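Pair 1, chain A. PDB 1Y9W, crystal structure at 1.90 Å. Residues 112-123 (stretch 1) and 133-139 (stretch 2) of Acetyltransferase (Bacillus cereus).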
# COMPACT_ATOMS: atom_id res chain seq x y z
N PHE A 112 5.78 12.50 14.25
CA PHE A 112 7.19 12.41 13.93
C PHE A 112 7.37 12.92 12.51
O PHE A 112 8.23 13.76 12.23
CB PHE A 112 7.67 10.96 14.00
CG PHE A 112 9.05 10.74 13.46
CD1 PHE A 112 10.17 11.06 14.23
CD2 PHE A 112 9.24 10.23 12.18
CE1 PHE A 112 11.46 10.86 13.72
CE2 PHE A 112 10.52 10.03 11.66
CZ PHE A 112 11.63 10.34 12.44
N TYR A 113 6.54 12.41 11.60
CA TYR A 113 6.59 12.79 10.19
C TYR A 113 6.11 14.21 9.96
O TYR A 113 6.62 14.91 9.08
CB TYR A 113 5.75 11.81 9.38
CG TYR A 113 6.22 10.39 9.55
CD1 TYR A 113 7.40 9.95 8.96
CD2 TYR A 113 5.50 9.49 10.33
CE1 TYR A 113 7.85 8.64 9.15
CE2 TYR A 113 5.93 8.19 10.52
CZ TYR A 113 7.11 7.77 9.92
OH TYR A 113 7.53 6.46 10.08
N LYS A 114 5.13 14.63 10.75
CA LYS A 114 4.56 15.96 10.67
C LYS A 114 5.69 16.94 11.00
O LYS A 114 5.85 17.98 10.36
CB LYS A 114 3.42 16.08 11.68
CG LYS A 114 2.45 17.24 11.48
CD LYS A 114 3.06 18.55 11.92
CE LYS A 114 2.06 19.69 11.83
NZ LYS A 114 2.67 20.98 12.30
N LYS A 115 6.47 16.58 12.01
CA LYS A 115 7.59 17.38 12.48
C LYS A 115 8.72 17.40 11.45
O LYS A 115 9.59 18.26 11.48
CB LYS A 115 8.08 16.80 13.81
CG LYS A 115 9.31 17.45 14.38
CD LYS A 115 9.86 16.65 15.55
CE LYS A 115 11.13 17.29 16.13
NZ LYS A 115 12.30 17.29 15.18
N HIS A 116 8.70 16.44 10.52
CA HIS A 116 9.74 16.38 9.51
C HIS A 116 9.34 16.87 8.14
O HIS A 116 9.87 16.39 7.14
CB HIS A 116 10.29 14.96 9.41
CG HIS A 116 11.25 14.62 10.51
ND1 HIS A 116 10.85 14.38 11.80
CD2 HIS A 116 12.60 14.54 10.52
CE1 HIS A 116 11.91 14.18 12.57
NE2 HIS A 116 12.99 14.27 11.81
N GLY A 117 8.41 17.81 8.08
CA GLY A 117 8.01 18.37 6.80
C GLY A 117 7.02 17.60 5.95
O GLY A 117 6.83 17.93 4.77
N TYR A 118 6.38 16.58 6.52
CA TYR A 118 5.39 15.81 5.78
C TYR A 118 4.02 16.42 6.02
O TYR A 118 3.68 16.82 7.13
CB TYR A 118 5.42 14.35 6.23
CG TYR A 118 6.57 13.58 5.62
CD1 TYR A 118 6.44 12.95 4.38
CD2 TYR A 118 7.81 13.52 6.25
CE1 TYR A 118 7.51 12.28 3.78
CE2 TYR A 118 8.89 12.86 5.66
CZ TYR A 118 8.73 12.24 4.43
OH TYR A 118 9.80 11.59 3.85
N ARG A 119 3.24 16.52 4.95
CA ARG A 119 1.91 17.09 5.02
C ARG A 119 0.89 15.96 4.98
O ARG A 119 0.93 15.11 4.10
CB ARG A 119 1.68 18.05 3.85
CG ARG A 119 0.31 18.70 3.83
CD ARG A 119 0.11 19.56 2.59
NE ARG A 119 0.01 18.77 1.37
CZ ARG A 119 -1.12 18.24 0.92
NH1 ARG A 119 -2.25 18.42 1.59
NH2 ARG A 119 -1.13 17.51 -0.19
N GLU A 120 -0.02 15.94 5.95
CA GLU A 120 -1.05 14.92 5.99
C GLU A 120 -2.07 15.27 4.91
O GLU A 120 -2.70 16.33 4.98
CB GLU A 120 -1.71 14.90 7.37
CG GLU A 120 -2.83 13.89 7.52
CD GLU A 120 -3.55 14.03 8.85
OE1 GLU A 120 -2.93 13.72 9.89
OE2 GLU A 120 -4.72 14.46 8.86
N TYR A 121 -2.23 14.41 3.91
CA TYR A 121 -3.17 14.71 2.85
C TYR A 121 -4.48 13.96 2.97
O TYR A 121 -5.44 14.23 2.25
CB TYR A 121 -2.52 14.43 1.48
CG TYR A 121 -2.25 12.97 1.17
CD1 TYR A 121 -3.25 12.16 0.63
CD2 TYR A 121 -1.00 12.40 1.39
CE1 TYR A 121 -3.01 10.82 0.32
CE2 TYR A 121 -0.74 11.06 1.08
CZ TYR A 121 -1.75 10.28 0.54
OH TYR A 121 -1.52 8.97 0.21
N GLY A 122 -4.53 13.01 3.90
CA GLY A 122 -5.74 12.24 4.09
C GLY A 122 -5.72 11.51 5.42
O GLY A 122 -4.67 11.32 6.01
N VAL A 123 -6.89 11.11 5.89
CA VAL A 123 -6.99 10.40 7.15
C VAL A 123 -8.18 9.47 7.14
O VAL A 123 -9.27 9.84 6.68
CB VAL A 123 -7.13 11.38 8.35
CG1 VAL A 123 -8.32 12.31 8.13
CG2 VAL A 123 -7.30 10.60 9.64
N GLN A 133 -5.61 6.26 10.78
CA GLN A 133 -4.47 6.13 9.89
C GLN A 133 -4.27 7.44 9.15
O GLN A 133 -5.19 7.97 8.52
CB GLN A 133 -4.73 4.97 8.91
CG GLN A 133 -3.62 4.74 7.91
CD GLN A 133 -3.85 3.52 7.03
OE1 GLN A 133 -4.99 3.08 6.84
NE2 GLN A 133 -2.78 2.99 6.47
N HIS A 134 -3.06 7.98 9.22
CA HIS A 134 -2.74 9.24 8.58
C HIS A 134 -1.80 9.11 7.39
O HIS A 134 -0.73 8.51 7.49
CB HIS A 134 -2.18 10.19 9.61
CG HIS A 134 -3.05 10.32 10.82
ND1 HIS A 134 -3.04 9.38 11.83
CD2 HIS A 134 -4.02 11.21 11.13
CE1 HIS A 134 -3.98 9.69 12.72
NE2 HIS A 134 -4.58 10.79 12.31
N PHE A 135 -2.22 9.67 6.26
CA PHE A 135 -1.47 9.61 5.02
C PHE A 135 -0.70 10.90 4.77
O PHE A 135 -1.27 11.99 4.69
CB PHE A 135 -2.43 9.30 3.88
CG PHE A 135 -3.06 7.94 4.00
CD1 PHE A 135 -2.64 6.89 3.19
CD2 PHE A 135 -4.01 7.69 4.99
CE1 PHE A 135 -3.17 5.59 3.36
CE2 PHE A 135 -4.55 6.40 5.17
CZ PHE A 135 -4.12 5.35 4.36
N PHE A 136 0.62 10.75 4.65
CA PHE A 136 1.52 11.88 4.45
C PHE A 136 2.21 11.93 3.09
O PHE A 136 2.32 10.94 2.38
CB PHE A 136 2.61 11.89 5.53
CG PHE A 136 2.10 12.15 6.92
CD1 PHE A 136 1.69 11.10 7.74
CD2 PHE A 136 2.04 13.45 7.42
CE1 PHE A 136 1.23 11.34 9.05
CE2 PHE A 136 1.58 13.71 8.72
CZ PHE A 136 1.18 12.65 9.54
N GLU A 137 2.68 13.13 2.75
CA GLU A 137 3.40 13.36 1.52
C GLU A 137 4.38 14.50 1.75
O GLU A 137 4.19 15.35 2.61
CB GLU A 137 2.46 13.75 0.37
CG GLU A 137 1.87 15.15 0.47
CD GLU A 137 1.68 15.80 -0.88
OE1 GLU A 137 1.24 15.10 -1.82
OE2 GLU A 137 1.96 17.01 -1.02
N LYS A 138 5.45 14.47 0.96
CA LYS A 138 6.48 15.49 0.99
C LYS A 138 6.98 15.57 -0.44
O LYS A 138 7.37 14.56 -1.04
CB LYS A 138 7.63 15.11 1.92
CG LYS A 138 8.81 16.05 1.77
CD LYS A 138 9.98 15.67 2.65
CE LYS A 138 9.79 16.14 4.08
NZ LYS A 138 11.04 15.91 4.87
N ARG A 139 6.93 16.77 -1.00
CA ARG A 139 7.36 17.01 -2.36
C ARG A 139 8.85 17.30 -2.33
O ARG A 139 9.31 18.06 -1.47
CB ARG A 139 6.59 18.19 -2.94
CG ARG A 139 5.09 17.94 -3.00
CD ARG A 139 4.76 16.98 -4.11
NE ARG A 139 3.36 16.57 -4.10
CZ ARG A 139 2.76 15.98 -5.12
NH1 ARG A 139 3.43 15.74 -6.24
NH2 ARG A 139 1.48 15.63 -5.03
O HOH W 1 3.00 18.58 0.53

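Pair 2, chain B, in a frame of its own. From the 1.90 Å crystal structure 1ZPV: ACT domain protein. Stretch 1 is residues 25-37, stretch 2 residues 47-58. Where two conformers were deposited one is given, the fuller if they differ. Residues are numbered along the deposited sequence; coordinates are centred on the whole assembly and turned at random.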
# COMPACT_ATOMS: atom_id res chain seq x y z
N LYS B 25 -18.11 7.13 -14.58
CA LYS B 25 -17.93 8.55 -14.21
C LYS B 25 -16.75 9.23 -14.94
O LYS B 25 -16.87 10.36 -15.45
CB LYS B 25 -17.71 8.68 -12.69
CG LYS B 25 -17.69 10.12 -12.18
CD LYS B 25 -19.01 10.82 -12.46
CE LYS B 25 -19.00 12.24 -11.90
NZ LYS B 25 -20.36 12.83 -12.09
N ILE B 26 -15.62 8.53 -14.98
CA ILE B 26 -14.43 9.02 -15.73
C ILE B 26 -14.77 9.31 -17.21
O ILE B 26 -14.42 10.37 -17.74
CB ILE B 26 -13.26 8.02 -15.59
CG1 ILE B 26 -12.77 7.91 -14.15
CG2 ILE B 26 -12.11 8.35 -16.52
CD1 ILE B 26 -11.78 6.73 -13.99
N ALA B 27 -15.47 8.39 -17.88
CA ALA B 27 -15.91 8.60 -19.26
C ALA B 27 -16.94 9.77 -19.39
O ALA B 27 -16.83 10.56 -20.32
CB ALA B 27 -16.48 7.30 -19.84
N GLU B 28 -17.87 9.88 -18.44
CA GLU B 28 -18.85 11.00 -18.44
C GLU B 28 -18.15 12.36 -18.37
O GLU B 28 -18.56 13.34 -19.02
CB GLU B 28 -19.87 10.87 -17.29
CG GLU B 28 -20.80 12.12 -17.10
CD GLU B 28 -21.14 12.40 -15.60
OE1 GLU B 28 -22.15 11.84 -15.11
OE2 GLU B 28 -20.40 13.16 -14.93
N LEU B 29 -17.06 12.40 -17.62
CA LEU B 29 -16.25 13.60 -17.50
C LEU B 29 -15.33 13.85 -18.68
O LEU B 29 -14.57 14.81 -18.66
CB LEU B 29 -15.43 13.53 -16.20
CG LEU B 29 -16.27 13.68 -14.90
CD1 LEU B 29 -15.39 13.27 -13.77
CD2 LEU B 29 -16.88 15.07 -14.64
N GLY B 30 -15.40 12.95 -19.67
CA GLY B 30 -14.60 12.99 -20.90
C GLY B 30 -13.12 12.76 -20.66
O GLY B 30 -12.29 13.27 -21.44
N LEU B 31 -12.77 12.00 -19.62
CA LEU B 31 -11.36 11.73 -19.32
C LEU B 31 -10.95 10.36 -19.90
O LEU B 31 -11.79 9.44 -19.99
CB LEU B 31 -11.07 11.81 -17.83
CG LEU B 31 -11.51 13.07 -17.08
CD1 LEU B 31 -11.33 12.86 -15.57
CD2 LEU B 31 -10.73 14.29 -17.57
N ASN B 32 -9.70 10.25 -20.33
CA ASN B 32 -9.13 8.95 -20.75
C ASN B 32 -8.59 8.11 -19.57
O ASN B 32 -7.94 8.66 -18.70
CB ASN B 32 -7.97 9.19 -21.72
CG ASN B 32 -8.39 10.00 -22.89
OD1 ASN B 32 -9.32 9.63 -23.61
ND2 ASN B 32 -7.73 11.14 -23.09
N ILE B 33 -8.83 6.80 -19.56
CA ILE B 33 -8.13 5.91 -18.64
C ILE B 33 -6.83 5.38 -19.28
O ILE B 33 -6.87 4.46 -20.11
CB ILE B 33 -9.03 4.71 -18.25
CG1 ILE B 33 -10.38 5.21 -17.70
CG2 ILE B 33 -8.28 3.73 -17.26
CD1 ILE B 33 -11.40 4.04 -17.36
N ASP B 34 -5.69 5.95 -18.90
CA ASP B 34 -4.39 5.47 -19.38
C ASP B 34 -3.97 4.15 -18.73
O ASP B 34 -3.25 3.35 -19.34
CB ASP B 34 -3.35 6.55 -19.13
CG ASP B 34 -3.70 7.84 -19.85
OD1 ASP B 34 -3.96 7.76 -21.05
OD2 ASP B 34 -3.76 8.90 -19.21
N ASP B 35 -4.39 3.95 -17.49
CA ASP B 35 -4.06 2.71 -16.78
C ASP B 35 -5.00 2.57 -15.59
O ASP B 35 -5.53 3.56 -15.07
CB ASP B 35 -2.60 2.66 -16.28
CG ASP B 35 -2.06 1.22 -16.16
OD1 ASP B 35 -2.88 0.28 -16.22
OD2 ASP B 35 -0.83 1.04 -15.95
N ILE B 36 -5.18 1.33 -15.17
CA ILE B 36 -6.11 1.02 -14.05
C ILE B 36 -5.64 -0.26 -13.37
O ILE B 36 -4.97 -1.13 -13.99
CB ILE B 36 -7.57 0.92 -14.59
CG1 ILE B 36 -8.62 0.97 -13.46
CG2 ILE B 36 -7.79 -0.31 -15.53
CD1 ILE B 36 -10.04 1.13 -13.96
N SER B 37 -5.97 -0.36 -12.09
CA SER B 37 -5.70 -1.56 -11.33
C SER B 37 -6.68 -1.60 -10.16
O SER B 37 -7.18 -0.57 -9.72
CB SER B 37 -4.25 -1.55 -10.84
OG SER B 37 -3.86 -2.78 -10.24
N MSE B 47 -9.19 0.59 -5.90
CA MSE B 47 -8.74 0.65 -7.29
C MSE B 47 -7.96 1.91 -7.46
O MSE B 47 -8.07 2.84 -6.65
CB MSE B 47 -9.91 0.54 -8.31
CG MSE B 47 -10.96 1.51 -8.14
SE MSE B 47 -12.50 1.21 -9.32
CE MSE B 47 -11.87 1.87 -10.77
N MSE B 48 -7.14 1.93 -8.49
CA MSE B 48 -6.40 3.12 -8.82
C MSE B 48 -6.40 3.27 -10.32
O MSE B 48 -6.39 2.25 -11.05
CB MSE B 48 -5.01 3.05 -8.22
CG MSE B 48 -5.03 3.19 -6.70
SE MSE B 48 -3.28 3.38 -5.91
CE MSE B 48 -3.68 4.23 -4.32
N ALA B 49 -6.47 4.51 -10.79
CA ALA B 49 -6.51 4.79 -12.22
C ALA B 49 -5.72 6.04 -12.52
O ALA B 49 -5.72 7.00 -11.75
CB ALA B 49 -7.94 4.95 -12.74
N VAL B 50 -5.03 6.01 -13.64
CA VAL B 50 -4.33 7.18 -14.14
C VAL B 50 -5.16 7.62 -15.32
O VAL B 50 -5.43 6.82 -16.23
CB VAL B 50 -2.87 6.88 -14.56
CG1 VAL B 50 -2.26 8.06 -15.41
CG2 VAL B 50 -1.99 6.64 -13.34
N VAL B 51 -5.55 8.89 -15.28
CA VAL B 51 -6.48 9.45 -16.25
C VAL B 51 -5.82 10.68 -16.87
O VAL B 51 -4.88 11.27 -16.30
CB VAL B 51 -7.86 9.77 -15.55
CG1 VAL B 51 -8.52 8.43 -15.00
CG2 VAL B 51 -7.68 10.83 -14.43
N SER B 52 -6.28 11.06 -18.05
CA SER B 52 -5.75 12.25 -18.74
C SER B 52 -6.79 12.87 -19.66
O SER B 52 -7.84 12.24 -19.99
CB SER B 52 -4.49 11.89 -19.54
OG SER B 52 -4.82 10.99 -20.59
N SER B 53 -6.53 14.11 -20.03
CA SER B 53 -7.33 14.82 -21.01
C SER B 53 -6.40 15.65 -21.88
O SER B 53 -5.35 16.09 -21.41
CB SER B 53 -8.30 15.76 -20.31
OG SER B 53 -9.15 16.44 -21.26
N ASP B 54 -6.80 15.92 -23.11
CA ASP B 54 -6.07 16.89 -23.95
C ASP B 54 -6.46 18.34 -23.67
O ASP B 54 -5.88 19.25 -24.27
CB ASP B 54 -6.12 16.52 -25.45
CG ASP B 54 -7.48 16.79 -26.10
OD1 ASP B 54 -8.43 17.23 -25.42
OD2 ASP B 54 -7.59 16.55 -27.32
N GLU B 55 -7.43 18.55 -22.79
CA GLU B 55 -7.82 19.89 -22.33
C GLU B 55 -7.45 20.05 -20.86
O GLU B 55 -7.48 19.08 -20.10
CB GLU B 55 -9.33 20.10 -22.48
CG GLU B 55 -10.01 19.08 -23.35
CD GLU B 55 -10.71 19.70 -24.53
OE1 GLU B 55 -10.36 20.86 -24.89
OE2 GLU B 55 -11.61 19.03 -25.11
N LYS B 56 -7.09 21.28 -20.47
CA LYS B 56 -6.85 21.59 -19.06
C LYS B 56 -8.17 21.40 -18.34
O LYS B 56 -9.25 21.66 -18.92
CB LYS B 56 -6.35 23.03 -18.89
CG LYS B 56 -4.98 23.31 -19.56
CD LYS B 56 -3.87 22.55 -18.83
CE LYS B 56 -2.50 22.79 -19.45
NZ LYS B 56 -1.55 21.76 -18.94
N GLN B 57 -8.09 20.92 -17.10
CA GLN B 57 -9.25 20.67 -16.26
C GLN B 57 -9.17 21.54 -15.02
O GLN B 57 -8.15 22.22 -14.77
CB GLN B 57 -9.35 19.17 -15.88
CG GLN B 57 -9.45 18.21 -17.07
CD GLN B 57 -10.73 18.42 -17.84
OE1 GLN B 57 -11.78 18.60 -17.24
NE2 GLN B 57 -10.64 18.43 -19.18
N ASP B 58 -10.25 21.53 -14.23
CA ASP B 58 -10.31 22.31 -13.03
C ASP B 58 -10.32 21.30 -11.89
O ASP B 58 -11.34 20.68 -11.64
CB ASP B 58 -11.59 23.17 -13.02
CG ASP B 58 -11.78 23.92 -11.74
OD1 ASP B 58 -10.82 24.02 -10.95
OD2 ASP B 58 -12.91 24.40 -11.50
O HOH W 2 -11.30 15.54 -22.14

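The sharpest difference lies at the bulge, where pair 1 lays an aromatic ring across its partner strand and pair 2 uses a carboxylate. In pair 1, A:Tyr121 (chi1 p) sets its ring over A:Phe135: CB of A:Phe135 stands 3.8 Å from the ring centroid, 23° off the normal, a CH-pi contact over the face. The matching residue in pair 2, B:Asp34 (chi1 m), instead accepts a hydrogen bond at OD2 from OG of B:Ser52, 2.7 Å away. Aromatic packing is thus replaced by one short polar link, although the two CA atoms superpose within 0.3 Å.

The backbone beneath is the same. Fourteen central residues superpose with an RMSD of 0.5 Å, and each pair runs from a helix end through a glycine into an antiparallel strand pairing interrupted by a bulge. The bridges A:Arg119 with A:Glu137 and A:Glu120 with A:Phe136 correspond to B:Asn32 with B:Ser52 and B:Ile33 with B:Val51; the register then slips by one residue in both. The slip is visible in the hydrogen bonding, because a single carbonyl serves two successive amides. O of A:Phe135 accepts from N of A:Tyr121 (2.7 Å) and weakly from N of A:Gly122 (3.5 Å), while O of B:Val50 accepts from N of B:Asp34 (2.8 Å) and weakly from N of B:Asp35 (3.3 Å). Ahead of the bulge, N of A:Arg119 reaches O of A:Glu137 at 2.8 Å, and N of B:Asn32 reaches O of B:Ser52 at 2.7 Å.

A:Gly117 and B:Gly30 coincide within 0.5 Å and both have positive phi (81° and 67°), a conformation that favours glycine. In pair 1 the partner strand adds a further restriction: an ideal CB on A:Gly117 would lie 3.1 Å from CE of A:Lys138. In pair 2 an ideal CB would meet nothing of the other stretch within 5.5 Å.

The link from this turn to the second strand also differs. NZ of A:Lys138 donates to O of A:His116 at 2.6 Å, and its CE lies 4.0 Å from the centroid of the A:Tyr118 ring, over the face. At the matching position B:Ser53 is too short for such a span, and a water bridges instead, 2.6 Å from O of B:Gly30 and 2.5 Å from OG of B:Ser53.

Between helix and strand, bulk is distributed differently. The A:Phe136 ring takes CB of A:Tyr113 over one face, with its CG 4.4 Å from that CB, and its CD2 approaches CB of A:Tyr118 at 3.7 Å. The smaller B:Val51 meets branched aliphatic chains: its CG1 lies 3.8 Å from CD1 of B:Ile26, and its CG2 lies 4.3 Å from CD1 of B:Leu31.

Finally, A:Arg119 and A:Glu137 form a salt bridge, NH2 to OE2 at 3.2 Å, whose hydrogen bond is weak. A water supplements it, 3.1 Å from NE of A:Arg119 and 2.4 Å from OE2 of A:Glu137. In the equivalent pair, CB of B:Asn32 lies 3.8 Å from OG of B:Ser52, the hydroxyl that B:Asp34 engages.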